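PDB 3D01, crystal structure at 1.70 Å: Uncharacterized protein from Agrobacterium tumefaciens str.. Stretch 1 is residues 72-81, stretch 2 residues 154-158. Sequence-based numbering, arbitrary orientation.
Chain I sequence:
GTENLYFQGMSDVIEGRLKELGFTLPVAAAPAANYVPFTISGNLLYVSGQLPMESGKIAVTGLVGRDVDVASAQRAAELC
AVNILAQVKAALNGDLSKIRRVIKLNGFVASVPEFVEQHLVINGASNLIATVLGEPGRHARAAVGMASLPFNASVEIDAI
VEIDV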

ATOM      1  N   SER I  72       1.056   8.470 -23.215  1.00 18.75           N
ATOM      2  CA  SER I  72       1.147   9.650 -22.354  1.00 18.38           C
ATOM      3  C   SER I  72       1.179   9.279 -20.856  1.00 17.29           C
ATOM      4  O   SER I  72       1.871   9.903 -20.060  1.00 17.82           O
ATOM      5  CB  SER I  72      -0.013  10.597 -22.614  1.00 18.01           C
ATOM      6  OG  SER I  72       0.064  11.098 -23.928  1.00 20.28           O
ATOM      7  N   ALA I  73       0.384   8.273 -20.484  1.00 17.33           N
ATOM      8  CA  ALA I  73       0.338   7.777 -19.122  1.00 16.32           C
ATOM      9  C   ALA I  73       1.676   7.138 -18.733  1.00 15.91           C
ATOM     10  O   ALA I  73       2.135   7.293 -17.596  1.00 15.01           O
ATOM     11  CB  ALA I  73      -0.814   6.756 -18.955  1.00 15.48           C
ATOM     12  N   GLN I  74       2.306   6.425 -19.663  1.00 16.53           N
ATOM     13  CA  GLN I  74       3.646   5.898 -19.421  1.00 17.37           C
ATOM     14  C   GLN I  74       4.659   7.018 -19.121  1.00 17.49           C
ATOM     15  O   GLN I  74       5.485   6.875 -18.237  1.00 17.51           O
ATOM     16  CB  GLN I  74       4.120   5.058 -20.602  1.00 17.58           C
ATOM     17  CG  GLN I  74       3.449   3.699 -20.630  1.00 18.85           C
ATOM     18  CD  GLN I  74       3.665   2.934 -21.916  1.00 19.52           C
ATOM     19  OE1 GLN I  74       3.903   3.519 -22.984  1.00 22.87           O
ATOM     20  NE2 GLN I  74       3.589   1.595 -21.827  1.00 20.51           N
ATOM     21  N   ARG I  75       4.620   8.108 -19.864  1.00 18.18           N
ATOM     22  CA  ARG I  75       5.436   9.273 -19.528  1.00 18.77           C
ATOM     23  C   ARG I  75       5.137   9.806 -18.148  1.00 17.94           C
ATOM     24  O   ARG I  75       6.024  10.162 -17.413  1.00 18.27           O
ATOM     25  CB  ARG I  75       5.180  10.408 -20.495  1.00 20.47           C
ATOM     26  CG  ARG I  75       6.128  11.615 -20.324  1.00 24.26           C
ATOM     27  CD  ARG I  75       7.597  11.252 -20.533  1.00 35.14           C
ATOM     28  NE  ARG I  75       7.749  10.398 -21.716  1.00 41.30           N
ATOM     29  CZ  ARG I  75       8.901  10.016 -22.256  1.00 44.80           C
ATOM     30  NH1 ARG I  75      10.061  10.428 -21.761  1.00 49.26           N
ATOM     31  NH2 ARG I  75       8.888   9.211 -23.318  1.00 45.77           N
ATOM     32  N   ALA I  76       3.860   9.909 -17.803  1.00 17.39           N
ATOM     33  CA  ALA I  76       3.493  10.234 -16.425  1.00 16.37           C
ATOM     34  C   ALA I  76       4.164   9.312 -15.391  1.00 16.39           C
ATOM     35  O   ALA I  76       4.721   9.791 -14.404  1.00 15.66           O
ATOM     36  CB  ALA I  76       1.948  10.223 -16.231  1.00 16.69           C
ATOM     37  N   ALA I  77       4.124   7.997 -15.635  1.00 15.47           N
ATOM     38  CA  ALA I  77       4.694   7.019 -14.706  1.00 15.82           C
ATOM     39  C   ALA I  77       6.237   7.253 -14.561  1.00 16.22           C
ATOM     40  O   ALA I  77       6.803   7.245 -13.459  1.00 14.62           O
ATOM     41  CB  ALA I  77       4.395   5.609 -15.197  1.00 15.44           C
ATOM     42  N   GLU I  78       6.872   7.507 -15.690  1.00 17.02           N
ATOM     43  CA  GLU I  78       8.325   7.836 -15.754  1.00 18.04           C
ATOM     44  C   GLU I  78       8.629   9.040 -14.883  1.00 18.11           C
ATOM     45  O   GLU I  78       9.560   9.001 -14.078  1.00 19.03           O
ATOM     46  CB  GLU I  78       8.747   8.121 -17.185  1.00 18.27           C
ATOM     47  CG  GLU I  78       8.875   6.884 -18.096  1.00 20.45           C
ATOM     48  CD  GLU I  78       9.103   7.209 -19.580  1.00 21.33           C
ATOM     49  OE1 GLU I  78       8.735   8.301 -20.080  1.00 25.73           O
ATOM     50  OE2 GLU I  78       9.679   6.335 -20.278  1.00 26.67           O
ATOM     51  N   LEU I  79       7.819  10.100 -15.025  1.00 18.03           N
ATOM     52  CA  LEU I  79       7.966  11.305 -14.208  1.00 17.33           C
ATOM     53  C   LEU I  79       7.774  11.048 -12.702  1.00 17.23           C
ATOM     54  O   LEU I  79       8.533  11.551 -11.862  1.00 16.39           O
ATOM     55  CB  LEU I  79       7.054  12.419 -14.714  1.00 17.75           C
ATOM     56  CG  LEU I  79       7.462  13.118 -16.021  1.00 17.50           C
ATOM     57  CD1 LEU I  79       6.365  14.084 -16.426  1.00 18.89           C
ATOM     58  CD2 LEU I  79       8.852  13.802 -15.947  1.00 20.07           C
ATOM     59  N   CYS I  80       6.758  10.253 -12.351  1.00 17.38           N
ATOM     60  CA  CYS I  80       6.566   9.823 -10.981  1.00 17.02           C
ATOM     61  C   CYS I  80       7.838   9.151 -10.478  1.00 16.60           C
ATOM     62  O   CYS I  80       8.297   9.445  -9.376  1.00 17.68           O
ATOM     63  CB  CYS I  80       5.377   8.853 -10.870  1.00 17.92           C
ATOM     64  SG  CYS I  80       3.781   9.622 -11.178  1.00 18.78           S
ATOM     65  N   ALA I  81       8.373   8.246 -11.285  1.00 15.84           N
ATOM     66  CA  ALA I  81       9.609   7.507 -10.958  1.00 17.12           C
ATOM     67  C   ALA I  81      10.797   8.431 -10.782  1.00 17.16           C
ATOM     68  O   ALA I  81      11.595   8.226  -9.887  1.00 18.89           O
ATOM     69  CB  ALA I  81       9.904   6.464 -12.035  1.00 15.46           C
ATOM     70  N   SER I 154      -2.550  11.961 -13.568  1.00 13.80           N
ATOM     71  CA  SER I 154      -2.931  10.714 -14.224  1.00 14.24           C
ATOM     72  C   SER I 154      -2.379   9.491 -13.491  1.00 14.11           C
ATOM     73  O   SER I 154      -2.966   8.418 -13.566  1.00 13.82           O
ATOM     74  CB  SER I 154      -2.512  10.700 -15.702  1.00 14.62           C
ATOM     75  OG  SER I 154      -3.172  11.727 -16.428  1.00 14.99           O
ATOM     76  N   VAL I 155      -1.235   9.668 -12.808  1.00 14.34           N
ATOM     77  CA  VAL I 155      -0.556   8.583 -12.119  1.00 14.46           C
ATOM     78  C   VAL I 155       0.080   9.141 -10.830  1.00 15.08           C
ATOM     79  O   VAL I 155       0.522  10.308 -10.787  1.00 15.56           O
ATOM     80  CB  VAL I 155       0.583   7.934 -12.998  1.00 14.36           C
ATOM     81  CG1 VAL I 155       1.247   6.722 -12.245  1.00 12.77           C
ATOM     82  CG2 VAL I 155       0.086   7.605 -14.420  1.00 14.37           C
ATOM     83  N   GLU I 156       0.094   8.309  -9.805  1.00 15.39           N
ATOM     84  CA  GLU I 156       0.815   8.558  -8.570  1.00 15.06           C
ATOM     85  C   GLU I 156       1.481   7.233  -8.147  1.00 15.65           C
ATOM     86  O   GLU I 156       0.894   6.133  -8.261  1.00 15.34           O
ATOM     87  CB  GLU I 156      -0.135   9.020  -7.472  1.00 15.43           C
ATOM     88  CG  GLU I 156       0.493   9.220  -6.121  1.00 16.19           C
ATOM     89  CD  GLU I 156      -0.562   9.485  -5.006  1.00 16.93           C
ATOM     90  OE1 GLU I 156      -1.675   9.948  -5.312  1.00 19.17           O
ATOM     91  OE2 GLU I 156      -0.281   9.213  -3.814  1.00 22.32           O
ATOM     92  N   ILE I 157       2.698   7.339  -7.649  1.00 15.12           N
ATOM     93  CA  ILE I 157       3.491   6.132  -7.380  1.00 15.30           C
ATOM     94  C   ILE I 157       4.282   6.367  -6.110  1.00 15.77           C
ATOM     95  O   ILE I 157       4.985   7.372  -5.999  1.00 16.91           O
ATOM     96  CB  ILE I 157       4.496   5.763  -8.529  1.00 15.40           C
ATOM     97  CG1 ILE I 157       3.841   5.661  -9.924  1.00 13.59           C
ATOM     98  CG2 ILE I 157       5.219   4.421  -8.207  1.00 15.73           C
ATOM     99  CD1 ILE I 157       4.803   5.142 -11.040  1.00 16.33           C
ATOM    100  N   ASP I 158       4.132   5.449  -5.151  1.00 15.62           N
ATOM    101  CA  ASP I 158       4.935   5.465  -3.940  1.00 16.50           C
ATOM    102  C   ASP I 158       5.934   4.298  -3.985  1.00 16.46           C
ATOM    103  O   ASP I 158       5.915   3.470  -4.923  1.00 16.08           O
ATOM    104  CB  ASP I 158       4.071   5.515  -2.668  1.00 17.01           C
ATOM    105  CG  ASP I 158       3.370   4.216  -2.334  1.00 18.69           C
ATOM    106  OD1 ASP I 158       3.767   3.107  -2.787  1.00 21.75           O
ATOM    107  OD2 ASP I 158       2.384   4.327  -1.577  1.00 22.91           O
TER

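The contact between this helix and strand is almost wholly apolar: no hydrogen bond crosses it, and the contacts between the two segments are van der Waals packing. Their axes approach to 7.8 Å and run in broadly the same direction, 33° apart, so successive helical turns meet successive inward-pointing strand residues. Ala77 lies nearest Val155 in the backbone register, and Cys80 nearest Ile157.

The apolar side-chain contacts centre on Val155 and Ile157, whose CA-to-CB bonds both point toward the helix, while that of the intervening Glu156 points away, as strand alternation requires. Val155 uses both methyls: CG2 lies 3.7 Å from Ala76 CB, and CG1 lies 4.5 Å from Ala77 CB and 4.0 Å from Cys80 SG. Its branching at CB fills space close to the strand. Ile157 reaches farther, its CG1 packing 3.7 Å from Cys80 CB and its CD1 4.2 Å from Ala77 CB; with chi2 in the t well, the chain is extended and its CD1 reaches in and back toward Ala77.

A second group of contacts involves the helix backbone itself. Ala73 O is 3.8 Å from Val155 CG2, and Ala77 O is 3.8 Å from Ile157 CD1. Alanine suits these positions because a single methyl leaves the main chain accessible to the larger strand side chains. These carbonyls are not left unpaired by their apolar neighbours: Ala77 N donates to Ala73 O at 2.9 Å, and Ala81 N to Ala77 O, also at 2.9 Å.

Cys80 joins the apolar packing to the strand backbone. Its SG, placed by an m rotamer, sits 3.4 Å from Val155 O and 4.1 Å from Glu156 CA. Small yet polarizable, the cysteine side chain can fit against aliphatic carbons and the peptide chain alike.

The helix's charged pair, Arg75 and Glu78, takes no part in the contact.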